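Local coordinates for putative potassium transport protein (Staphylococcus aureus 08BA02176, PDB 4XTT), which probably regulates potassium uptake as the KtrA subunit of a bacterial Ktr transporter, its RCK C domain binding the second messenger c-di-AMP, at residues L6-L9 / E10-E14; I47-K51 / E52-S56; G73-N76 / D77-R80. All coordinates share one frame; numbering follows the deposited sequence.

Contact 1: L6-L9 / E10-E14; sequences LDYL and ELADE
Ala-12 lies with its methyl over one face of the Tyr-8 ring, four residues on, at the point where helix 3-11 gives out. This CH-pi contact places Ala-12 CB 4.2 Å from the centroid of the Tyr-8 ring, 17° off its normal and displaced toward the rim nearest CE2 and CZ. The ring gets there because Tyr-8 CG stands anti to the backbone N (chi1 173°), which sends the phenol along the helix toward its C-terminal end. Alanine suits the facing position, offering one small apolar group that can settle on the ring.

Among the apolar side chains, Leu-11 comes at the same ring obliquely, its CD1 4.3 Å from Tyr-8 CD1. Its CG also rests near the carbonyl oxygens of Asp-7 and Tyr-8.

Backbone bonds close the last turn. Glu-10 N donates to Leu-6 O at 3.3 Å, and Ala-12 N to Tyr-8 O at 2.9 Å. Between them Leu-11 N has weak bonds to both Asp-7 O and Tyr-8 O. Ala-12 is the first residue to leave helical geometry.

Charge plays a lesser part: Asp-7 OD1 and Glu-10 OE1 are 4.4 Å apart, a like-charged pair that is probably mildly unfavourable but sits on the exposed flank.

On its apolar side the helix meets the second subunit, where Tyr-8 stacks on Phe-53 and packs on Ile-55, both of strand 52-55 of that subunit, and Leu-6 packs on Leu-9 of the second subunit. Residues 12-14 then carry the chain from this interface helix into strand 15-21, at one side of its own antiparallel sheet.

Contact 2: I47-K51 / E52-S56; sequences IKRGK and EFIIS
Lys-48 and Phe-53 lie side by side on one face of a beta hairpin, pointing the same way. The lysine methylenes come at the ring obliquely, CG near CE1 and CD1, and Lys-48 CD 3.8 Å from Phe-53 CZ. Lysine CG and the ring carbon CG both stand anti to their own carbonyl carbons (chi1 -78° and -67°), which keeps the two groups alongside each other.

The other face carries Ile-47, Arg-49, Glu-52 and Ile-54. Ile-47 and Ile-54 are directly paired, CB to CB 4.2 Å. Arg-49, bent at chi2, crosses Ile-54 so that its guanidinium passes the isoleucine tip obliquely, Arg-49 NE 3.5 Å from Ile-54 CD1.

Between the two sets of side chains the backbone pairs as an antiparallel hairpin. Ile-54 N reaches Ile-47 O at 2.7 Å, and Ile-47 N returns a bond to Ile-54 O. Arg-49 and Glu-52 exchange a second pair around a type II' turn, whose first corner is Gly-50; its positive phi (63°) is easiest for glycine.

Chemically, Lys-48 gives its methylenes to Phe-53, while Arg-49 brings its guanidinium past Ile-54 and pairs its charge with Asp-67 in a salt bridge. Lys-48 NZ forms a long, weak ion pair with Asp-7 of the second subunit. The hairpin thus combines apolar packing with firm charge pairing inside the chain, its ionic reach across the dimer being only weak.

Contact 3: G73-N76 / D77-R80; sequences GHDN and DLNR
His-74 and Asp-77 are brought together at the start of helix 75-83 by their first torsions. His-74 has CG anti to its own nitrogen (chi1 -166°), which presents the edge of the imidazole to the first turn, while Asp-77 has CG anti to its carbonyl carbon (chi1 -63°), bringing its OD2 to 3.3 Å from His-74 CB. Histidine is the N-cap: its ND1 accepts from Asn-76 N at 3.1 Å, satisfying an amide that no earlier helical carbonyl serves. A water accepts a hydrogen bond from His-74 N and donates one to Asp-77 OD2, so the aspartate reaches the cap residue through a bridge.

Asp-77 has a second role, its OD1 forming a 2.7 Å salt bridge with Arg-80 NH2 one turn on. An acidic residue near a helix N-terminus probably also gains from the helix dipole. Leu-78 N closes the turn with a nearly straight bond to His-74 O (2.9 Å, 170°), and its CD1 lies by Gly-73 O.

Leu-78 and Asp-77 touch Ile-42, which precedes strand 43-49, while Asp-75 bonds Ser-16 of strand 15-21 and His-74 meets the His-15 ring. The capped turn comes just after strand 68-72, rounding the corner at Gly-73, and sits between the start of edge strand 15-21 and the loop residue Ile-42.

How the contacts relate
Contacts 1 and 3 meet directly: Glu-14 O lies 2.7 Å from Asp-75 N, a probable hydrogen bond that ties the loop after helix 3-11 to the first turn of helix 75-83. Contact 2 stands apart within the chain, its centre about 23 Å from that of contact 1 and about 22 Å from that of contact 3. The dimer reconnects it, because the interface helix of contact 1 packs against the hairpin of contact 2 in the second subunit. Contacts 2 and 3 lie on opposite sides of the chain's centre, near c-di-AMP but not lining its pocket: the side chains of Ile-47 and Leu-78 are about 8 and 10 Å from a bound molecule. Ile-42, the neighbour of contact 3, does line it.

Contact 1: L6-L9 / E10-E14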
loop_
_atom_site.group_PDB
_atom_site.type_symbol
_atom_site.label_atom_id
_atom_site.label_comp_id
_atom_site.label_asym_id
_atom_site.label_seq_id
_atom_site.Cartn_x
_atom_site.Cartn_y
_atom_site.Cartn_z
ATOM N N LEU A 6 2.302 11.729 1.484
ATOM C CA LEU A 6 3.638 12.037 1.962
ATOM C C LEU A 6 3.611 13.132 3.024
ATOM O O LEU A 6 4.420 13.127 3.948
ATOM C CB LEU A 6 4.535 12.422 0.785
ATOM C CG LEU A 6 5.990 12.792 1.065
ATOM C CD1 LEU A 6 6.675 11.738 1.931
ATOM C CD2 LEU A 6 6.709 12.898 -0.267
ATOM N N ASP A 7 2.640 14.036 2.922
ATOM C CA ASP A 7 2.507 15.120 3.890
ATOM C C ASP A 7 2.060 14.607 5.248
ATOM O O ASP A 7 2.539 15.065 6.278
ATOM C CB ASP A 7 1.501 16.161 3.399
ATOM C CG ASP A 7 2.069 17.062 2.330
ATOM O OD1 ASP A 7 3.311 17.080 2.155
ATOM O OD2 ASP A 7 1.264 17.751 1.663
ATOM N N TYR A 8 1.165 13.627 5.239
ATOM C CA TYR A 8 0.701 13.012 6.472
ATOM C C TYR A 8 1.844 12.331 7.224
ATOM O O TYR A 8 2.001 12.508 8.427
ATOM C CB TYR A 8 -0.414 12.000 6.169
ATOM C CG TYR A 8 -0.835 11.183 7.376
ATOM C CD1 TYR A 8 -1.718 11.696 8.313
ATOM C CD2 TYR A 8 -0.345 9.897 7.573
ATOM C CE1 TYR A 8 -2.097 10.962 9.412
ATOM C CE2 TYR A 8 -0.719 9.154 8.672
ATOM C CZ TYR A 8 -1.597 9.691 9.589
ATOM O OH TYR A 8 -1.988 8.958 10.688
ATOM N N LEU A 9 2.651 11.571 6.494
ATOM C CA LEU A 9 3.762 10.817 7.068
ATOM C C LEU A 9 4.823 11.697 7.713
ATOM O O LEU A 9 5.466 11.291 8.683
ATOM C CB LEU A 9 4.400 9.948 5.993
ATOM C CG LEU A 9 3.493 8.827 5.494
ATOM C CD1 LEU A 9 4.043 8.298 4.198
ATOM C CD2 LEU A 9 3.374 7.712 6.525
ATOM N N GLU A 10 5.050 12.877 7.140
ATOM C CA GLU A 10 6.038 13.802 7.685
ATOM C C GLU A 10 5.606 14.426 9.014
ATOM O O GLU A 10 6.434 14.643 9.897
ATOM C CB GLU A 10 6.343 14.906 6.671
ATOM C CG GLU A 10 7.156 14.430 5.465
ATOM C CD GLU A 10 7.407 15.539 4.451
ATOM O OE1 GLU A 10 6.882 16.660 4.647
ATOM O OE2 GLU A 10 8.125 15.292 3.458
ATOM N N LEU A 11 4.316 14.719 9.154
ATOM C CA LEU A 11 3.806 15.335 10.380
ATOM C C LEU A 11 3.440 14.288 11.433
ATOM O O LEU A 11 3.398 14.589 12.626
ATOM C CB LEU A 11 2.610 16.253 10.083
ATOM C CG LEU A 11 1.413 15.786 9.252
ATOM C CD1 LEU A 11 0.446 14.925 10.064
ATOM C CD2 LEU A 11 0.697 16.998 8.663
ATOM N N ALA A 12 3.149 13.069 10.983
ATOM C CA ALA A 12 2.798 11.973 11.886
ATOM C C ALA A 12 4.038 11.409 12.559
ATOM O O ALA A 12 5.043 11.148 11.904
ATOM C CB ALA A 12 2.065 10.880 11.137
ATOM N N ASP A 13 3.963 11.219 13.871
ATOM C CA ASP A 13 5.140 10.841 14.639
ATOM C C ASP A 13 5.063 9.370 15.065
ATOM O O ASP A 13 5.897 8.886 15.828
ATOM C CB ASP A 13 5.298 11.760 15.857
ATOM C CG ASP A 13 6.696 11.695 16.466
ATOM O OD1 ASP A 13 7.660 11.407 15.720
ATOM O OD2 ASP A 13 6.835 11.939 17.685
ATOM N N GLU A 14 4.046 8.664 14.578
ATOM C CA GLU A 14 3.881 7.244 14.891
ATOM C C GLU A 14 3.745 6.370 13.634
ATOM O O GLU A 14 3.742 5.139 13.710
ATOM C CB GLU A 14 2.690 7.053 15.823
ATOM C CG GLU A 14 2.987 7.554 17.231
ATOM C CD GLU A 14 1.884 7.257 18.221
ATOM O OE1 GLU A 14 1.303 8.226 18.755
ATOM O OE2 GLU A 14 1.589 6.062 18.456
#

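Contact 2: I47-K51 / E52-S56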
loop_
_atom_site.group_PDB
_atom_site.type_symbol
_atom_site.label_atom_id
_atom_site.label_comp_id
_atom_site.label_asym_id
_atom_site.label_seq_id
_atom_site.Cartn_x
_atom_site.Cartn_y
_atom_site.Cartn_z
ATOM N N ILE A 47 7.781 -2.822 -4.622
ATOM C CA ILE A 47 9.041 -3.534 -4.427
ATOM C C ILE A 47 10.075 -2.925 -5.358
ATOM O O ILE A 47 9.794 -2.725 -6.543
ATOM C CB ILE A 47 8.912 -5.057 -4.724
ATOM C CG1 ILE A 47 7.958 -5.730 -3.736
ATOM C CG2 ILE A 47 10.266 -5.744 -4.662
ATOM C CD1 ILE A 47 7.809 -7.233 -3.949
ATOM N N LYS A 48 11.261 -2.613 -4.844
ATOM C CA LYS A 48 12.336 -2.146 -5.721
ATOM C C LYS A 48 13.172 -3.300 -6.243
ATOM O O LYS A 48 13.909 -3.945 -5.496
ATOM C CB LYS A 48 13.264 -1.159 -5.021
ATOM C CG LYS A 48 12.724 0.231 -4.894
ATOM C CD LYS A 48 13.863 1.239 -4.851
ATOM C CE LYS A 48 14.633 1.256 -6.179
ATOM N NZ LYS A 48 15.530 2.448 -6.328
ATOM N N ARG A 49 13.047 -3.556 -7.538
ATOM C CA ARG A 49 13.841 -4.582 -8.186
ATOM C C ARG A 49 14.900 -3.886 -9.039
ATOM O O ARG A 49 14.594 -3.239 -10.041
ATOM C CB ARG A 49 12.972 -5.507 -9.029
ATOM C CG ARG A 49 13.736 -6.685 -9.612
ATOM C CD ARG A 49 13.338 -7.975 -8.925
ATOM N NE ARG A 49 11.967 -8.352 -9.259
ATOM C CZ ARG A 49 11.259 -9.268 -8.604
ATOM N NH1 ARG A 49 10.019 -9.545 -8.984
ATOM N NH2 ARG A 49 11.792 -9.902 -7.567
ATOM N N GLY A 50 16.152 -4.033 -8.628
ATOM C CA GLY A 50 17.238 -3.273 -9.200
ATOM C C GLY A 50 16.977 -1.812 -8.905
ATOM O O GLY A 50 16.984 -1.409 -7.742
ATOM N N LYS A 51 16.701 -1.027 -9.940
ATOM C CA LYS A 51 16.393 0.384 -9.744
ATOM C C LYS A 51 15.036 0.671 -10.366
ATOM O O LYS A 51 14.744 1.781 -10.802
ATOM C CB LYS A 51 17.488 1.269 -10.349
ATOM C CG LYS A 51 18.885 1.008 -9.776
ATOM C CD LYS A 51 18.944 1.149 -8.247
ATOM C CE LYS A 51 18.826 2.599 -7.799
ATOM N NZ LYS A 51 19.109 2.765 -6.343
ATOM N N GLU A 52 14.213 -0.368 -10.386
ATOM C CA GLU A 52 12.879 -0.337 -10.961
ATOM C C GLU A 52 11.813 -0.682 -9.903
ATOM O O GLU A 52 12.059 -1.488 -9.006
ATOM C CB GLU A 52 12.836 -1.298 -12.146
ATOM C CG GLU A 52 11.480 -1.518 -12.761
ATOM C CD GLU A 52 11.492 -2.678 -13.739
ATOM O OE1 GLU A 52 12.533 -3.371 -13.825
ATOM O OE2 GLU A 52 10.463 -2.905 -14.409
ATOM N N PHE A 53 10.630 -0.085 -10.018
ATOM C CA PHE A 53 9.579 -0.244 -9.010
ATOM C C PHE A 53 8.427 -1.160 -9.428
ATOM O O PHE A 53 7.694 -0.859 -10.376
ATOM C CB PHE A 53 8.971 1.114 -8.636
ATOM C CG PHE A 53 9.906 2.035 -7.918
ATOM C CD1 PHE A 53 10.120 1.903 -6.555
ATOM C CD2 PHE A 53 10.548 3.062 -8.600
ATOM C CE1 PHE A 53 10.970 2.770 -5.887
ATOM C CE2 PHE A 53 11.401 3.923 -7.940
ATOM C CZ PHE A 53 11.619 3.774 -6.581
ATOM N N ILE A 54 8.269 -2.275 -8.719
ATOM C CA ILE A 54 7.107 -3.139 -8.914
ATOM C C ILE A 54 5.954 -2.677 -8.015
ATOM O O ILE A 54 5.965 -2.906 -6.808
ATOM C CB ILE A 54 7.421 -4.613 -8.604
ATOM C CG1 ILE A 54 8.567 -5.110 -9.484
ATOM C CG2 ILE A 54 6.202 -5.464 -8.835
ATOM C CD1 ILE A 54 9.038 -6.497 -9.126
ATOM N N ILE A 55 4.972 -2.009 -8.612
ATOM C CA ILE A 55 3.834 -1.483 -7.867
ATOM C C ILE A 55 2.776 -2.551 -7.645
ATOM O O ILE A 55 2.653 -3.485 -8.436
ATOM C CB ILE A 55 3.183 -0.274 -8.585
ATOM C CG1 ILE A 55 2.217 -0.740 -9.670
ATOM C CG2 ILE A 55 4.237 0.617 -9.192
ATOM C CD1 ILE A 55 1.638 0.380 -10.481
ATOM N N SER A 56 2.029 -2.394 -6.552
ATOM C CA SER A 56 1.002 -3.343 -6.127
ATOM C C SER A 56 1.443 -4.773 -6.418
ATOM O O SER A 56 0.823 -5.466 -7.225
ATOM C CB SER A 56 -0.328 -3.038 -6.816
ATOM O OG SER A 56 -1.387 -3.770 -6.223
#

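Contact 3: G73-N76 / D77-R80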
loop_
_atom_site.group_PDB
_atom_site.type_symbol
_atom_site.label_atom_id
_atom_site.label_comp_id
_atom_site.label_asym_id
_atom_site.label_seq_id
_atom_site.Cartn_x
_atom_site.Cartn_y
_atom_site.Cartn_z
ATOM N N GLY A 73 3.017 1.902 7.428
ATOM C CA GLY A 73 2.224 1.426 8.549
ATOM C C GLY A 73 2.634 2.067 9.866
ATOM O O GLY A 73 3.475 2.970 9.904
ATOM N N HIS A 74 2.020 1.608 10.951
ATOM C CA HIS A 74 2.332 2.104 12.285
ATOM C C HIS A 74 3.731 1.657 12.694
ATOM O O HIS A 74 4.147 0.548 12.360
ATOM C CB HIS A 74 1.284 1.605 13.285
ATOM C CG HIS A 74 1.315 2.308 14.604
ATOM N ND1 HIS A 74 2.217 1.986 15.599
ATOM C CD2 HIS A 74 0.549 3.305 15.103
ATOM C CE1 HIS A 74 2.006 2.758 16.647
ATOM N NE2 HIS A 74 1.000 3.570 16.373
ATOM N N ASP A 75 4.441 2.504 13.439
ATOM C CA ASP A 75 5.834 2.219 13.800
ATOM C C ASP A 75 5.994 0.939 14.607
ATOM O O ASP A 75 6.966 0.209 14.434
ATOM C CB ASP A 75 6.430 3.367 14.613
ATOM C CG ASP A 75 6.760 4.570 13.771
ATOM O OD1 ASP A 75 6.748 4.451 12.528
ATOM O OD2 ASP A 75 7.040 5.635 14.361
ATOM N N ASN A 76 5.026 0.655 15.471
ATOM C CA ASN A 76 5.071 -0.561 16.269
ATOM C C ASN A 76 4.859 -1.791 15.403
ATOM O O ASN A 76 5.431 -2.846 15.670
ATOM C CB ASN A 76 4.023 -0.523 17.383
ATOM C CG ASN A 76 4.324 0.522 18.440
ATOM O OD1 ASN A 76 5.482 0.875 18.674
ATOM N ND2 ASN A 76 3.277 1.014 19.099
ATOM N N ASP A 77 4.080 -1.645 14.332
ATOM C CA ASP A 77 3.817 -2.781 13.458
ATOM C C ASP A 77 5.010 -3.016 12.564
ATOM O O ASP A 77 5.429 -4.157 12.383
ATOM C CB ASP A 77 2.577 -2.564 12.578
ATOM C CG ASP A 77 1.292 -2.418 13.371
ATOM O OD1 ASP A 77 1.134 -3.120 14.392
ATOM O OD2 ASP A 77 0.428 -1.614 12.954
ATOM N N LEU A 78 5.572 -1.931 12.038
ATOM C CA LEU A 78 6.769 -2.025 11.222
ATOM C C LEU A 78 7.925 -2.609 12.015
ATOM O O LEU A 78 8.610 -3.514 11.541
ATOM C CB LEU A 78 7.140 -0.651 10.682
ATOM C CG LEU A 78 6.139 -0.046 9.704
ATOM C CD1 LEU A 78 6.364 1.452 9.563
ATOM C CD2 LEU A 78 6.312 -0.738 8.365
ATOM N N ASN A 79 8.092 -2.129 13.245
ATOM C CA ASN A 79 9.176 -2.579 14.115
ATOM C C ASN A 79 9.054 -4.058 14.489
ATOM O O ASN A 79 10.050 -4.764 14.622
ATOM C CB ASN A 79 9.223 -1.712 15.366
ATOM C CG ASN A 79 10.326 -2.117 16.314
ATOM O OD1 ASN A 79 11.427 -1.574 16.263
ATOM N ND2 ASN A 79 10.027 -3.049 17.217
ATOM N N ARG A 80 7.828 -4.530 14.644
ATOM C CA ARG A 80 7.590 -5.924 14.980
ATOM C C ARG A 80 7.909 -6.853 13.816
ATOM O O ARG A 80 8.491 -7.920 14.008
ATOM C CB ARG A 80 6.148 -6.105 15.434
ATOM C CG ARG A 80 5.870 -7.361 16.234
ATOM C CD ARG A 80 4.490 -7.816 15.865
ATOM N NE ARG A 80 3.597 -6.661 15.923
ATOM C CZ ARG A 80 2.384 -6.601 15.381
ATOM N NH1 ARG A 80 1.899 -7.634 14.695
ATOM N NH2 ARG A 80 1.670 -5.488 15.498
HETATM O O HOH W 1 0.510 -0.858 10.460
#